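Local structure of ribosomal RNA processing protein 6 (Trypanosoma brucei brucei, 4NLC) at residues A[104-109]-A[266-271]; A[176-181]-A[250-255]; A[199-204]-A[212-217]. The protein probably degrades and trims RNA from its 3' end as a nuclear, exosome-associated 3'-5' exoribonuclease of the Rrp6 family, represented here by its catalytic core. The protein carries 1 engineered substitution. All blocks are in the same frame, centred on the assembly; numbering follows the deposited sequence.

Interaction 1 (A[104-109]-A[266-271]); sequences SYQGFT and EKPHLD
Tyr-105 and Gln-106, in the turn that leads into strand 108-115 of the RNase H-like exonuclease sheet, receive Pro-268 from the linker between helices 249-261 and 275-280. The compact, apolar proline ring offers CB and CG to the tyrosine and CD to the glutamine. Ahead of them Ser-104 shapes the turn as an ST motif: its OG accepts the backbone N-H of Gly-107 at 2.9 Å. Tyr-105 swings CG opposite its own backbone N (chi1 -172°), which brings the far end of the ring alongside the proline. CE2 lies 3.8 Å from Pro-268 CB, an oblique approach in which ring and proline run opposite ways. Tyrosine suits the spot because its apolar ring carbons can lie against the proline while OH is hydrogen-bonded to Asp-303 of helix 289-309. Gln-106 crosses the proline ring at about a right angle, its CG resting 3.6 Å from Pro-268 CD. Its amide is held at both ends, OE1 by Tyr-265 and NE2 by Asn-15, so a polar residue can spend its methylene groups on packing. At Gly-107 (phi 90°) a CB would jam against the carbonyl O of Gln-106, so a residue without one suits the position. On the linker, Lys-267 gives its ammonium group to the carbonyls of Asp-14 and Ser-16, leaving its aliphatic stem beside the glutamine: CG stands 3.9 Å from Gln-106 OE1.

Interaction 2 (A[176-181]-A[250-255]); sequences LQNLHM and LLHVFQ
Asn-178 reaches from the last turn of helix 172-178 to His-252 and Val-253 on helix 249-261, joining the helix that follows strand 169-171, an outermost strand of the RNase H-like exonuclease sheet, to a helix that packs on that strand. Its OD1 comes up to the rim of the imidazole, near the ring plane, 3.2 Å from His-252 CD2 and equally far from NE2. The amide plane stands 77° from the ring plane, so the oxygen meets the ring edge without any stacking of the two flat groups. The stem of the asparagine meets the valine next door: Asn-178 CB is 3.9 Å from Val-253 CG2. Asparagine fits here because its short side chain spans the gap from one helix to the other, while ND2 is hydrogen-bonded to the carbonyl O of Ile-174, one turn earlier, which helps fix the rotation of the amide. Farther out, Val-253 packs on Phe-170 of the edge strand, an apolar neighbour that suits a branched aliphatic side chain. The helix carrying Asn-178 ends in a Schellman motif, with His-180 at C-prime in a left-handed backbone conformation (phi 59°). Two backbone hydrogen bonds close it: His-180 N to Gln-177 O, 3.0 Å, and Met-181 N to Leu-176 O, also 3.0 Å.

Interaction 3 (A[199-204]-A[212-217]); sequences KKYQTA and PAEMVS
This is a partly buried, mostly apolar contact of side chains, in which Tyr-201 and Ala-204 of the loop after helix 185-193 lie against the first turn of helix 213-224. The segments are close in sequence, and no hydrogen bond links them. Tyr-201 does most of the work, a long flat side chain that spans both Met-215 and the stem of Glu-214. With CG opposite its carbonyl carbon (chi1 -61°), the ring comes to lie along the first turn of the helix and runs obliquely across both residues. Its CD1 lies 3.5 Å from Met-215 CG, and at the far end OH comes within 3.2 Å of Glu-214 CB. The sulfur of the methionine also belongs to the contact: SD is 5.2 Å from the ring centroid and 51° off the ring normal, a Met-aromatic arrangement with the sulfur placed obliquely.

The loop can present these residues together because it is folded as two successive type I beta turns, Lys-199 to Gln-202 and Tyr-201 to Ala-204, within the RNase H-like exonuclease domain. The second is closed by Ala-204 N bonding to Tyr-201 O at 3.2 Å, which brings the alanine methyl round to the same helix. There Met-215, bent at its last torsion (chi3 76°), sets its CE 3.7 Å from Ala-204 CB, an approach the small alanine allows. A flexible, unbranched residue is well suited to this place, since one side chain serves both the ring and the small methyl group. Glu-214 contributes its aliphatic stem and bends at chi2, so that its carboxylate leads away from the loop. Outside the two segments, Tyr-201 also touches Tyr-218, one turn on from Glu-214, and Met-215 touches Trp-206. On one face of the tyrosine ring lies Lys-200 CB, offset toward the rim.

Overall arrangement
The three contacts do not touch one another; their centres lie 25 to 30 Å apart, and no secondary-structure element is shared. Interaction 1, its centre about 10 Å from the centre of the chain, is the most central, and it alone reaches from the turn before strand 108-115 to the linker that leads toward the HRDC part. Interaction 2 joins two helices and interaction 3 sets a loop against one. All three are partly buried, and an exposed residue touches only in interaction 3 (Glu-214). Their chemistry differs: interaction 1 packs proline against side chains whose polar ends have outside partners, interaction 2 sets an amide oxygen at an imidazole edge, and interaction 3 relies on sulfur, ring and methyl groups.

Interaction 1 (A[104-109]-A[266-271])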
ATOM      1  N   SER A 104       4.817 -10.577   4.872  1.00 27.30           N
ATOM      2  CA  SER A 104       3.441 -10.701   4.430  1.00 25.31           C
ATOM      3  C   SER A 104       3.445 -10.948   2.926  1.00 30.11           C
ATOM      4  O   SER A 104       4.189 -10.277   2.180  1.00 27.68           O
ATOM      5  CB  SER A 104       2.647  -9.439   4.755  1.00 26.25           C
ATOM      6  OG  SER A 104       1.330  -9.551   4.248  1.00 29.17           O
ATOM      7  N   TYR A 105       2.604 -11.909   2.479  1.00 26.98           N
ATOM      8  CA  TYR A 105       2.504 -12.223   1.051  1.00 26.01           C
ATOM      9  C   TYR A 105       1.933 -11.065   0.244  1.00 29.53           C
ATOM     10  O   TYR A 105       2.590 -10.583  -0.670  1.00 29.69           O
ATOM     11  CB  TYR A 105       1.715 -13.508   0.799  1.00 26.55           C
ATOM     12  CG  TYR A 105       1.800 -13.904  -0.650  1.00 29.14           C
ATOM     13  CD1 TYR A 105       2.964 -14.468  -1.173  1.00 31.75           C
ATOM     14  CD2 TYR A 105       0.749 -13.644  -1.527  1.00 28.67           C
ATOM     15  CE1 TYR A 105       3.077 -14.767  -2.530  1.00 33.37           C
ATOM     16  CE2 TYR A 105       0.848 -13.949  -2.884  1.00 30.21           C
ATOM     17  CZ  TYR A 105       2.010 -14.515  -3.379  1.00 40.03           C
ATOM     18  OH  TYR A 105       2.090 -14.830  -4.713  1.00 46.11           O
ATOM     19  N   GLN A 106       0.725 -10.614   0.583  1.00 25.98           N
ATOM     20  CA  GLN A 106       0.085  -9.506  -0.119  1.00 25.70           C
ATOM     21  C   GLN A 106       0.508  -8.180   0.467  1.00 28.74           C
ATOM     22  O   GLN A 106       0.385  -7.151  -0.194  1.00 27.45           O
ATOM     23  CB  GLN A 106      -1.451  -9.626  -0.057  1.00 27.06           C
ATOM     24  CG  GLN A 106      -2.027 -10.859  -0.776  1.00 28.21           C
ATOM     25  CD  GLN A 106      -3.527 -10.932  -0.626  1.00 41.54           C
ATOM     26  OE1 GLN A 106      -4.269 -10.017  -0.997  1.00 30.11           O
ATOM     27  NE2 GLN A 106      -3.998 -11.986   0.004  1.00 37.17           N
ATOM     28  N   GLY A 107       0.983  -8.203   1.707  1.00 26.51           N
ATOM     29  CA  GLY A 107       1.342  -6.980   2.408  1.00 25.26           C
ATOM     30  C   GLY A 107       0.134  -6.467   3.165  1.00 28.09           C
ATOM     31  O   GLY A 107      -0.979  -6.984   3.001  1.00 25.87           O
ATOM     32  N   PHE A 108       0.347  -5.482   4.040  1.00 24.62           N
ATOM     33  CA  PHE A 108      -0.756  -4.909   4.801  1.00 23.18           C
ATOM     34  C   PHE A 108      -0.480  -3.487   5.240  1.00 25.86           C
ATOM     35  O   PHE A 108       0.653  -3.141   5.562  1.00 25.34           O
ATOM     36  CB  PHE A 108      -1.188  -5.809   6.001  1.00 24.44           C
ATOM     37  CG  PHE A 108      -0.104  -6.178   6.991  1.00 25.55           C
ATOM     38  CD1 PHE A 108       0.277  -5.294   7.992  1.00 26.44           C
ATOM     39  CD2 PHE A 108       0.510  -7.429   6.943  1.00 27.62           C
ATOM     40  CE1 PHE A 108       1.278  -5.640   8.911  1.00 27.95           C
ATOM     41  CE2 PHE A 108       1.527  -7.766   7.841  1.00 29.54           C
ATOM     42  CZ  PHE A 108       1.892  -6.878   8.832  1.00 27.64           C
ATOM     43  N   THR A 109      -1.541  -2.691   5.345  1.00 23.61           N
ATOM     44  CA  THR A 109      -1.431  -1.325   5.840  1.00 22.82           C
ATOM     45  C   THR A 109      -1.180  -1.340   7.350  1.00 26.09           C
ATOM     46  O   THR A 109      -1.892  -2.016   8.098  1.00 24.94           O
ATOM     47  CB  THR A 109      -2.668  -0.527   5.466  1.00 23.39           C
ATOM     48  OG1 THR A 109      -2.902  -0.719   4.071  1.00 25.31           O
ATOM     49  CG2 THR A 109      -2.501   0.966   5.771  1.00 18.79           C
ATOM     50  N   GLU A 266      -5.709  -5.927  -6.865  1.00 28.42           N
ATOM     51  CA  GLU A 266      -5.748  -7.314  -7.353  1.00 30.04           C
ATOM     52  C   GLU A 266      -4.622  -8.077  -6.698  1.00 34.84           C
ATOM     53  O   GLU A 266      -3.524  -7.537  -6.562  1.00 33.30           O
ATOM     54  CB  GLU A 266      -5.758  -7.443  -8.889  1.00 32.15           C
ATOM     55  CG  GLU A 266      -6.067  -8.849  -9.414  1.00 42.60           C
ATOM     56  CD  GLU A 266      -7.319  -9.540  -8.895  1.00 49.28           C
ATOM     57  OE1 GLU A 266      -8.389  -9.378  -9.518  1.00 45.56           O
ATOM     58  OE2 GLU A 266      -7.232 -10.248  -7.868  1.00 36.81           O
ATOM     59  N   LYS A 267      -4.927  -9.292  -6.208  1.00 34.86           N
ATOM     60  CA  LYS A 267      -3.987 -10.180  -5.512  1.00 36.38           C
ATOM     61  C   LYS A 267      -2.719 -10.416  -6.337  1.00 42.69           C
ATOM     62  O   LYS A 267      -2.830 -10.553  -7.562  1.00 40.87           O
ATOM     63  CB  LYS A 267      -4.635 -11.560  -5.266  1.00 38.79           C
ATOM     64  CG  LYS A 267      -5.724 -11.619  -4.209  1.00 40.41           C
ATOM     65  CD  LYS A 267      -5.734 -13.037  -3.663  1.00 43.24           C
ATOM     66  CE  LYS A 267      -6.971 -13.375  -2.898  1.00 41.97           C
ATOM     67  NZ  LYS A 267      -6.921 -14.776  -2.442  1.00 49.92           N
ATOM     68  N   PRO A 268      -1.519 -10.524  -5.702  1.00 43.30           N
ATOM     69  CA  PRO A 268      -0.310 -10.861  -6.474  1.00 45.15           C
ATOM     70  C   PRO A 268      -0.564 -12.100  -7.341  1.00 51.87           C
ATOM     71  O   PRO A 268      -1.139 -13.097  -6.903  1.00 49.31           O
ATOM     72  CB  PRO A 268       0.744 -11.090  -5.392  1.00 47.16           C
ATOM     73  CG  PRO A 268       0.287 -10.246  -4.252  1.00 50.22           C
ATOM     74  CD  PRO A 268      -1.205 -10.414  -4.265  1.00 45.24           C
ATOM     75  N   HIS A 269      -0.212 -11.956  -8.607  1.00 52.59           N
ATOM     76  CA  HIS A 269      -0.438 -12.845  -9.746  1.00 55.32           C
ATOM     77  C   HIS A 269       0.753 -13.774 -10.059  1.00 60.50           C
ATOM     78  O   HIS A 269       1.769 -13.311 -10.595  1.00 61.47           O
ATOM     79  CB  HIS A 269      -0.740 -11.929 -10.947  1.00 56.84           C
ATOM     80  CG  HIS A 269      -0.506 -10.479 -10.606  1.00 60.26           C
ATOM     81  ND1 HIS A 269       0.775  -9.990 -10.349  1.00 62.21           N
ATOM     82  CD2 HIS A 269      -1.403  -9.486 -10.376  1.00 61.91           C
ATOM     83  CE1 HIS A 269       0.616  -8.719 -10.012  1.00 61.12           C
ATOM     84  NE2 HIS A 269      -0.676  -8.367 -10.016  1.00 61.14           N
ATOM     85  N   LEU A 270       0.639 -15.073  -9.717  1.00 53.60           N
ATOM     86  CA  LEU A 270       1.710 -16.035 -10.027  1.00 51.86           C
ATOM     87  C   LEU A 270       1.403 -16.756 -11.323  1.00 54.19           C
ATOM     88  O   LEU A 270       0.432 -17.514 -11.402  1.00 53.03           O
ATOM     89  CB  LEU A 270       1.976 -17.055  -8.893  1.00 50.05           C
ATOM     90  CG  LEU A 270       3.199 -18.034  -9.006  1.00 53.81           C
ATOM     91  CD1 LEU A 270       2.881 -19.300  -9.774  1.00 54.21           C
ATOM     92  CD2 LEU A 270       4.514 -17.347  -9.431  1.00 55.04           C
ATOM     93  N   ASP A 271       2.245 -16.524 -12.329  1.00 50.58           N
ATOM     94  CA  ASP A 271       2.131 -17.172 -13.626  1.00 51.59           C
ATOM     95  C   ASP A 271       3.189 -18.282 -13.615  1.00 56.36           C
ATOM     96  O   ASP A 271       4.390 -17.984 -13.638  1.00 55.34           O
ATOM     97  CB  ASP A 271       2.353 -16.172 -14.779  1.00 54.23           C
ATOM     98  CG  ASP A 271       1.759 -16.613 -16.106  1.00 61.47           C
ATOM     99  OD1 ASP A 271       1.859 -17.817 -16.435  1.00 59.92           O
ATOM    100  OD2 ASP A 271       1.185 -15.752 -16.816  1.00 70.53           O
TER

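Interaction 2 (A[176-181]-A[250-255])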
ATOM      1  N   LEU A 176       1.052  18.074  -9.718  1.00 25.29           N
ATOM      2  CA  LEU A 176       2.442  18.456 -10.046  1.00 24.09           C
ATOM      3  C   LEU A 176       2.887  17.919 -11.419  1.00 27.29           C
ATOM      4  O   LEU A 176       3.451  18.684 -12.202  1.00 26.50           O
ATOM      5  CB  LEU A 176       3.392  18.074  -8.900  1.00 23.44           C
ATOM      6  CG  LEU A 176       3.346  19.014  -7.662  1.00 26.18           C
ATOM      7  CD1 LEU A 176       3.984  18.379  -6.434  1.00 24.43           C
ATOM      8  CD2 LEU A 176       4.068  20.335  -7.925  1.00 25.74           C
ATOM      9  N   GLN A 177       2.534  16.644 -11.759  1.00 22.37           N
ATOM     10  CA  GLN A 177       2.831  16.056 -13.076  1.00 20.69           C
ATOM     11  C   GLN A 177       2.170  16.899 -14.200  1.00 25.68           C
ATOM     12  O   GLN A 177       2.809  17.191 -15.217  1.00 23.87           O
ATOM     13  CB  GLN A 177       2.283  14.619 -13.150  1.00 20.13           C
ATOM     14  CG  GLN A 177       3.087  13.588 -12.373  1.00 30.16           C
ATOM     15  CD  GLN A 177       2.432  12.235 -12.505  1.00 41.52           C
ATOM     16  OE1 GLN A 177       1.484  11.906 -11.795  1.00 34.24           O
ATOM     17  NE2 GLN A 177       2.839  11.469 -13.498  1.00 30.32           N
ATOM     18  N   ASN A 178       0.878  17.278 -14.001  1.00 23.95           N
ATOM     19  CA  ASN A 178       0.120  18.082 -14.967  1.00 24.40           C
ATOM     20  C   ASN A 178       0.635  19.512 -15.133  1.00 28.64           C
ATOM     21  O   ASN A 178       0.345  20.123 -16.141  1.00 29.28           O
ATOM     22  CB  ASN A 178      -1.371  18.063 -14.640  1.00 20.74           C
ATOM     23  CG  ASN A 178      -1.994  16.804 -15.180  1.00 37.38           C
ATOM     24  OD1 ASN A 178      -2.247  16.658 -16.380  1.00 36.42           O
ATOM     25  ND2 ASN A 178      -2.095  15.814 -14.347  1.00 23.62           N
ATOM     26  N   LEU A 179       1.388  20.033 -14.156  1.00 26.65           N
ATOM     27  CA  LEU A 179       2.013  21.354 -14.193  1.00 28.06           C
ATOM     28  C   LEU A 179       3.451  21.219 -14.711  1.00 30.40           C
ATOM     29  O   LEU A 179       4.193  22.210 -14.740  1.00 29.67           O
ATOM     30  CB  LEU A 179       2.044  21.981 -12.787  1.00 28.82           C
ATOM     31  CG  LEU A 179       0.743  22.458 -12.197  1.00 34.29           C
ATOM     32  CD1 LEU A 179       0.839  22.536 -10.685  1.00 33.94           C
ATOM     33  CD2 LEU A 179       0.324  23.778 -12.795  1.00 38.98           C
ATOM     34  N   HIS A 180       3.828  19.984 -15.141  1.00 25.81           N
ATOM     35  CA  HIS A 180       5.132  19.636 -15.692  1.00 26.02           C
ATOM     36  C   HIS A 180       6.228  19.935 -14.671  1.00 32.07           C
ATOM     37  O   HIS A 180       7.246  20.554 -15.000  1.00 31.17           O
ATOM     38  CB  HIS A 180       5.389  20.363 -17.041  1.00 27.16           C
ATOM     39  CG  HIS A 180       4.453  20.015 -18.154  1.00 31.45           C
ATOM     40  ND1 HIS A 180       3.494  19.001 -18.033  1.00 33.91           N
ATOM     41  CD2 HIS A 180       4.333  20.581 -19.378  1.00 33.95           C
ATOM     42  CE1 HIS A 180       2.841  18.996 -19.186  1.00 33.57           C
ATOM     43  NE2 HIS A 180       3.319  19.920 -20.027  1.00 34.06           N
ATOM     44  N   MET A 181       6.004  19.554 -13.414  1.00 30.06           N
ATOM     45  CA  MET A 181       7.045  19.848 -12.451  1.00 31.77           C
ATOM     46  C   MET A 181       7.362  18.620 -11.567  1.00 32.20           C
ATOM     47  O   MET A 181       6.642  17.617 -11.658  1.00 29.00           O
ATOM     48  CB  MET A 181       6.789  21.172 -11.638  1.00 34.99           C
ATOM     49  CG  MET A 181       5.431  21.385 -11.089  1.00 39.24           C
ATOM     50  SD  MET A 181       5.112  23.138 -10.614  1.00 44.41           S
ATOM     51  CE  MET A 181       6.239  23.341  -9.168  1.00 41.26           C
ATOM     52  N   LEU A 250      -7.486  22.605 -13.332  1.00 30.37           N
ATOM     53  CA  LEU A 250      -7.918  22.142 -11.995  1.00 29.79           C
ATOM     54  C   LEU A 250      -8.921  20.973 -12.107  1.00 34.80           C
ATOM     55  O   LEU A 250      -8.730  19.947 -11.446  1.00 34.65           O
ATOM     56  CB  LEU A 250      -8.451  23.277 -11.079  1.00 28.90           C
ATOM     57  CG  LEU A 250      -8.956  22.843  -9.676  1.00 32.06           C
ATOM     58  CD1 LEU A 250      -7.869  22.137  -8.834  1.00 29.62           C
ATOM     59  CD2 LEU A 250      -9.587  23.999  -8.906  1.00 34.51           C
ATOM     60  N   LEU A 251      -9.934  21.111 -12.984  1.00 32.42           N
ATOM     61  CA  LEU A 251     -10.935  20.061 -13.261  1.00 32.00           C
ATOM     62  C   LEU A 251     -10.281  18.830 -13.890  1.00 31.21           C
ATOM     63  O   LEU A 251     -10.690  17.715 -13.577  1.00 28.65           O
ATOM     64  CB  LEU A 251     -12.055  20.567 -14.181  1.00 33.23           C
ATOM     65  CG  LEU A 251     -13.304  21.090 -13.515  1.00 40.28           C
ATOM     66  CD1 LEU A 251     -14.177  21.838 -14.528  1.00 42.09           C
ATOM     67  CD2 LEU A 251     -14.117  19.951 -12.879  1.00 43.91           C
ATOM     68  N   HIS A 252      -9.255  19.030 -14.752  1.00 26.95           N
ATOM     69  CA  HIS A 252      -8.511  17.923 -15.379  1.00 27.33           C
ATOM     70  C   HIS A 252      -7.818  17.059 -14.301  1.00 27.58           C
ATOM     71  O   HIS A 252      -7.880  15.835 -14.350  1.00 25.31           O
ATOM     72  CB  HIS A 252      -7.499  18.434 -16.419  1.00 29.29           C
ATOM     73  CG  HIS A 252      -6.670  17.347 -17.028  1.00 33.38           C
ATOM     74  ND1 HIS A 252      -7.194  16.477 -17.961  1.00 35.59           N
ATOM     75  CD2 HIS A 252      -5.377  17.015 -16.799  1.00 35.75           C
ATOM     76  CE1 HIS A 252      -6.217  15.642 -18.266  1.00 35.10           C
ATOM     77  NE2 HIS A 252      -5.108  15.920 -17.585  1.00 35.55           N
ATOM     78  N   VAL A 253      -7.236  17.702 -13.293  1.00 23.24           N
ATOM     79  CA  VAL A 253      -6.530  17.005 -12.219  1.00 20.72           C
ATOM     80  C   VAL A 253      -7.522  16.231 -11.330  1.00 26.52           C
ATOM     81  O   VAL A 253      -7.272  15.072 -11.011  1.00 25.90           O
ATOM     82  CB  VAL A 253      -5.580  17.951 -11.453  1.00 22.58           C
ATOM     83  CG1 VAL A 253      -4.944  17.235 -10.275  1.00 21.71           C
ATOM     84  CG2 VAL A 253      -4.489  18.469 -12.398  1.00 22.03           C
ATOM     85  N   PHE A 254      -8.682  16.827 -11.024  1.00 25.62           N
ATOM     86  CA  PHE A 254      -9.755  16.147 -10.302  1.00 26.19           C
ATOM     87  C   PHE A 254     -10.229  14.943 -11.118  1.00 28.97           C
ATOM     88  O   PHE A 254     -10.525  13.915 -10.535  1.00 27.71           O
ATOM     89  CB  PHE A 254     -10.931  17.098 -10.063  1.00 28.73           C
ATOM     90  CG  PHE A 254     -10.870  17.815  -8.735  1.00 29.96           C
ATOM     91  CD1 PHE A 254     -11.181  17.146  -7.548  1.00 32.12           C
ATOM     92  CD2 PHE A 254     -10.538  19.160  -8.670  1.00 31.20           C
ATOM     93  CE1 PHE A 254     -11.139  17.813  -6.315  1.00 32.64           C
ATOM     94  CE2 PHE A 254     -10.478  19.822  -7.430  1.00 34.86           C
ATOM     95  CZ  PHE A 254     -10.794  19.149  -6.268  1.00 32.10           C
ATOM     96  N   GLN A 255     -10.246  15.067 -12.468  1.00 26.47           N
ATOM     97  CA  GLN A 255     -10.670  13.995 -13.389  1.00 26.07           C
ATOM     98  C   GLN A 255      -9.691  12.845 -13.421  1.00 28.72           C
ATOM     99  O   GLN A 255     -10.100  11.688 -13.340  1.00 27.57           O
ATOM    100  CB  GLN A 255     -10.971  14.539 -14.804  1.00 26.98           C
ATOM    101  CG  GLN A 255     -12.314  15.285 -14.827  1.00 44.28           C
ATOM    102  CD  GLN A 255     -12.517  16.260 -15.967  1.00 60.17           C
ATOM    103  OE1 GLN A 255     -11.583  16.708 -16.643  1.00 56.19           O
ATOM    104  NE2 GLN A 255     -13.758  16.664 -16.154  1.00 49.05           N
TER

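Interaction 3 (A[199-204]-A[212-217])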
ATOM      1  N   LYS A 199      14.051  11.754   5.416  1.00 57.24           N
ATOM      2  CA  LYS A 199      14.166  10.645   4.457  1.00 57.03           C
ATOM      3  C   LYS A 199      14.172   9.260   5.147  1.00 59.40           C
ATOM      4  O   LYS A 199      13.507   8.326   4.685  1.00 58.01           O
ATOM      5  CB  LYS A 199      15.470  10.837   3.645  1.00 61.00           C
ATOM      6  CG  LYS A 199      15.656   9.870   2.471  1.00 83.57           C
ATOM      7  CD  LYS A 199      17.122   9.756   2.067  1.00 94.89           C
ATOM      8  CE  LYS A 199      17.339   8.681   1.028  1.00109.26           C
ATOM      9  NZ  LYS A 199      18.785   8.456   0.747  1.00120.07           N
ATOM     10  N   LYS A 200      14.958   9.151   6.236  1.00 55.44           N
ATOM     11  CA  LYS A 200      15.260   7.979   7.065  1.00 54.72           C
ATOM     12  C   LYS A 200      14.132   6.941   7.319  1.00 57.90           C
ATOM     13  O   LYS A 200      14.453   5.756   7.452  1.00 58.07           O
ATOM     14  CB  LYS A 200      15.786   8.461   8.426  1.00 56.56           C
ATOM     15  CG  LYS A 200      16.839   7.549   9.036  1.00 75.85           C
ATOM     16  CD  LYS A 200      17.050   7.828  10.519  1.00 87.28           C
ATOM     17  CE  LYS A 200      18.108   6.923  11.104  1.00100.87           C
ATOM     18  NZ  LYS A 200      18.299   7.166  12.559  1.00109.49           N
ATOM     19  N   TYR A 201      12.845   7.359   7.430  1.00 51.73           N
ATOM     20  CA  TYR A 201      11.807   6.401   7.838  1.00 50.40           C
ATOM     21  C   TYR A 201      10.871   5.857   6.736  1.00 53.97           C
ATOM     22  O   TYR A 201       9.994   5.060   7.055  1.00 52.95           O
ATOM     23  CB  TYR A 201      10.988   6.985   8.999  1.00 50.30           C
ATOM     24  CG  TYR A 201      11.849   7.262  10.210  1.00 51.02           C
ATOM     25  CD1 TYR A 201      12.333   6.220  10.996  1.00 52.85           C
ATOM     26  CD2 TYR A 201      12.255   8.556  10.520  1.00 52.14           C
ATOM     27  CE1 TYR A 201      13.181   6.460  12.075  1.00 53.10           C
ATOM     28  CE2 TYR A 201      13.089   8.810  11.608  1.00 53.60           C
ATOM     29  CZ  TYR A 201      13.557   7.757  12.378  1.00 59.58           C
ATOM     30  OH  TYR A 201      14.379   7.993  13.449  1.00 62.36           O
ATOM     31  N   GLN A 202      11.094   6.197   5.461  1.00 51.84           N
ATOM     32  CA  GLN A 202      10.267   5.675   4.365  1.00 52.29           C
ATOM     33  C   GLN A 202      10.289   4.132   4.315  1.00 57.32           C
ATOM     34  O   GLN A 202       9.244   3.511   4.066  1.00 57.36           O
ATOM     35  CB  GLN A 202      10.720   6.256   3.016  1.00 54.12           C
ATOM     36  CG  GLN A 202       9.687   6.058   1.894  1.00 74.71           C
ATOM     37  CD  GLN A 202      10.172   6.487   0.524  1.00 93.72           C
ATOM     38  OE1 GLN A 202      11.379   6.607   0.256  1.00 89.84           O
ATOM     39  NE2 GLN A 202       9.232   6.696  -0.389  1.00 80.60           N
ATOM     40  N   THR A 203      11.473   3.534   4.601  1.00 52.76           N
ATOM     41  CA  THR A 203      11.717   2.084   4.578  1.00 51.53           C
ATOM     42  C   THR A 203      11.723   1.417   5.978  1.00 50.62           C
ATOM     43  O   THR A 203      12.126   0.259   6.096  1.00 50.77           O
ATOM     44  CB  THR A 203      13.007   1.779   3.799  1.00 57.34           C
ATOM     45  OG1 THR A 203      14.123   2.332   4.495  1.00 57.31           O
ATOM     46  CG2 THR A 203      12.960   2.292   2.367  1.00 55.38           C
ATOM     47  N   ALA A 204      11.248   2.120   7.019  1.00 43.46           N
ATOM     48  CA  ALA A 204      11.169   1.586   8.390  1.00 41.63           C
ATOM     49  C   ALA A 204      10.146   0.419   8.539  1.00 39.84           C
ATOM     50  O   ALA A 204       9.389   0.124   7.606  1.00 38.04           O
ATOM     51  CB  ALA A 204      10.830   2.706   9.367  1.00 41.94           C
ATOM     52  N   PRO A 212       8.030   4.724  17.954  1.00 33.60           N
ATOM     53  CA  PRO A 212       8.910   5.689  18.631  1.00 33.39           C
ATOM     54  C   PRO A 212       8.629   7.107  18.139  1.00 35.68           C
ATOM     55  O   PRO A 212       8.197   7.286  16.998  1.00 34.96           O
ATOM     56  CB  PRO A 212      10.321   5.224  18.244  1.00 35.92           C
ATOM     57  CG  PRO A 212      10.158   3.984  17.411  1.00 39.91           C
ATOM     58  CD  PRO A 212       8.765   3.970  16.916  1.00 34.93           C
ATOM     59  N   ALA A 213       8.875   8.105  18.998  1.00 32.23           N
ATOM     60  CA  ALA A 213       8.654   9.532  18.736  1.00 32.80           C
ATOM     61  C   ALA A 213       9.083  10.029  17.325  1.00 35.97           C
ATOM     62  O   ALA A 213       8.325  10.749  16.674  1.00 35.72           O
ATOM     63  CB  ALA A 213       9.329  10.367  19.817  1.00 34.15           C
ATOM     64  N   GLU A 214      10.248   9.597  16.837  1.00 33.39           N
ATOM     65  CA  GLU A 214      10.778  10.001  15.521  1.00 33.03           C
ATOM     66  C   GLU A 214       9.867   9.528  14.389  1.00 35.28           C
ATOM     67  O   GLU A 214       9.698  10.232  13.377  1.00 33.91           O
ATOM     68  CB  GLU A 214      12.208   9.471  15.302  1.00 35.08           C
ATOM     69  CG  GLU A 214      13.250   9.986  16.285  1.00 48.96           C
ATOM     70  CD  GLU A 214      13.376   9.289  17.634  1.00 69.28           C
ATOM     71  OE1 GLU A 214      14.358   9.604  18.346  1.00 77.68           O
ATOM     72  OE2 GLU A 214      12.517   8.446  17.991  1.00 50.13           O
ATOM     73  N   MET A 215       9.298   8.317  14.556  1.00 30.93           N
ATOM     74  CA  MET A 215       8.368   7.726  13.585  1.00 29.50           C
ATOM     75  C   MET A 215       6.957   8.353  13.724  1.00 34.02           C
ATOM     76  O   MET A 215       6.258   8.531  12.717  1.00 33.97           O
ATOM     77  CB  MET A 215       8.351   6.207  13.714  1.00 31.47           C
ATOM     78  CG  MET A 215       9.545   5.563  13.059  1.00 35.24           C
ATOM     79  SD  MET A 215       9.715   3.789  13.341  1.00 38.97           S
ATOM     80  CE  MET A 215       8.505   3.123  12.262  1.00 34.43           C
ATOM     81  N   VAL A 216       6.575   8.775  14.951  1.00 30.93           N
ATOM     82  CA  VAL A 216       5.302   9.488  15.150  1.00 31.39           C
ATOM     83  C   VAL A 216       5.426  10.836  14.396  1.00 35.20           C
ATOM     84  O   VAL A 216       4.522  11.205  13.649  1.00 34.59           O
ATOM     85  CB  VAL A 216       4.944   9.690  16.643  1.00 35.37           C
ATOM     86  CG1 VAL A 216       3.725  10.589  16.794  1.00 35.33           C
ATOM     87  CG2 VAL A 216       4.716   8.352  17.355  1.00 34.81           C
ATOM     88  N   SER A 217       6.576  11.519  14.548  1.00 31.58           N
ATOM     89  CA  SER A 217       6.849  12.798  13.874  1.00 32.11           C
ATOM     90  C   SER A 217       6.883  12.635  12.341  1.00 35.24           C
ATOM     91  O   SER A 217       6.256  13.433  11.640  1.00 34.29           O
ATOM     92  CB  SER A 217       8.128  13.434  14.402  1.00 34.17           C
ATOM     93  OG  SER A 217       8.341  14.646  13.706  1.00 40.87           O
TER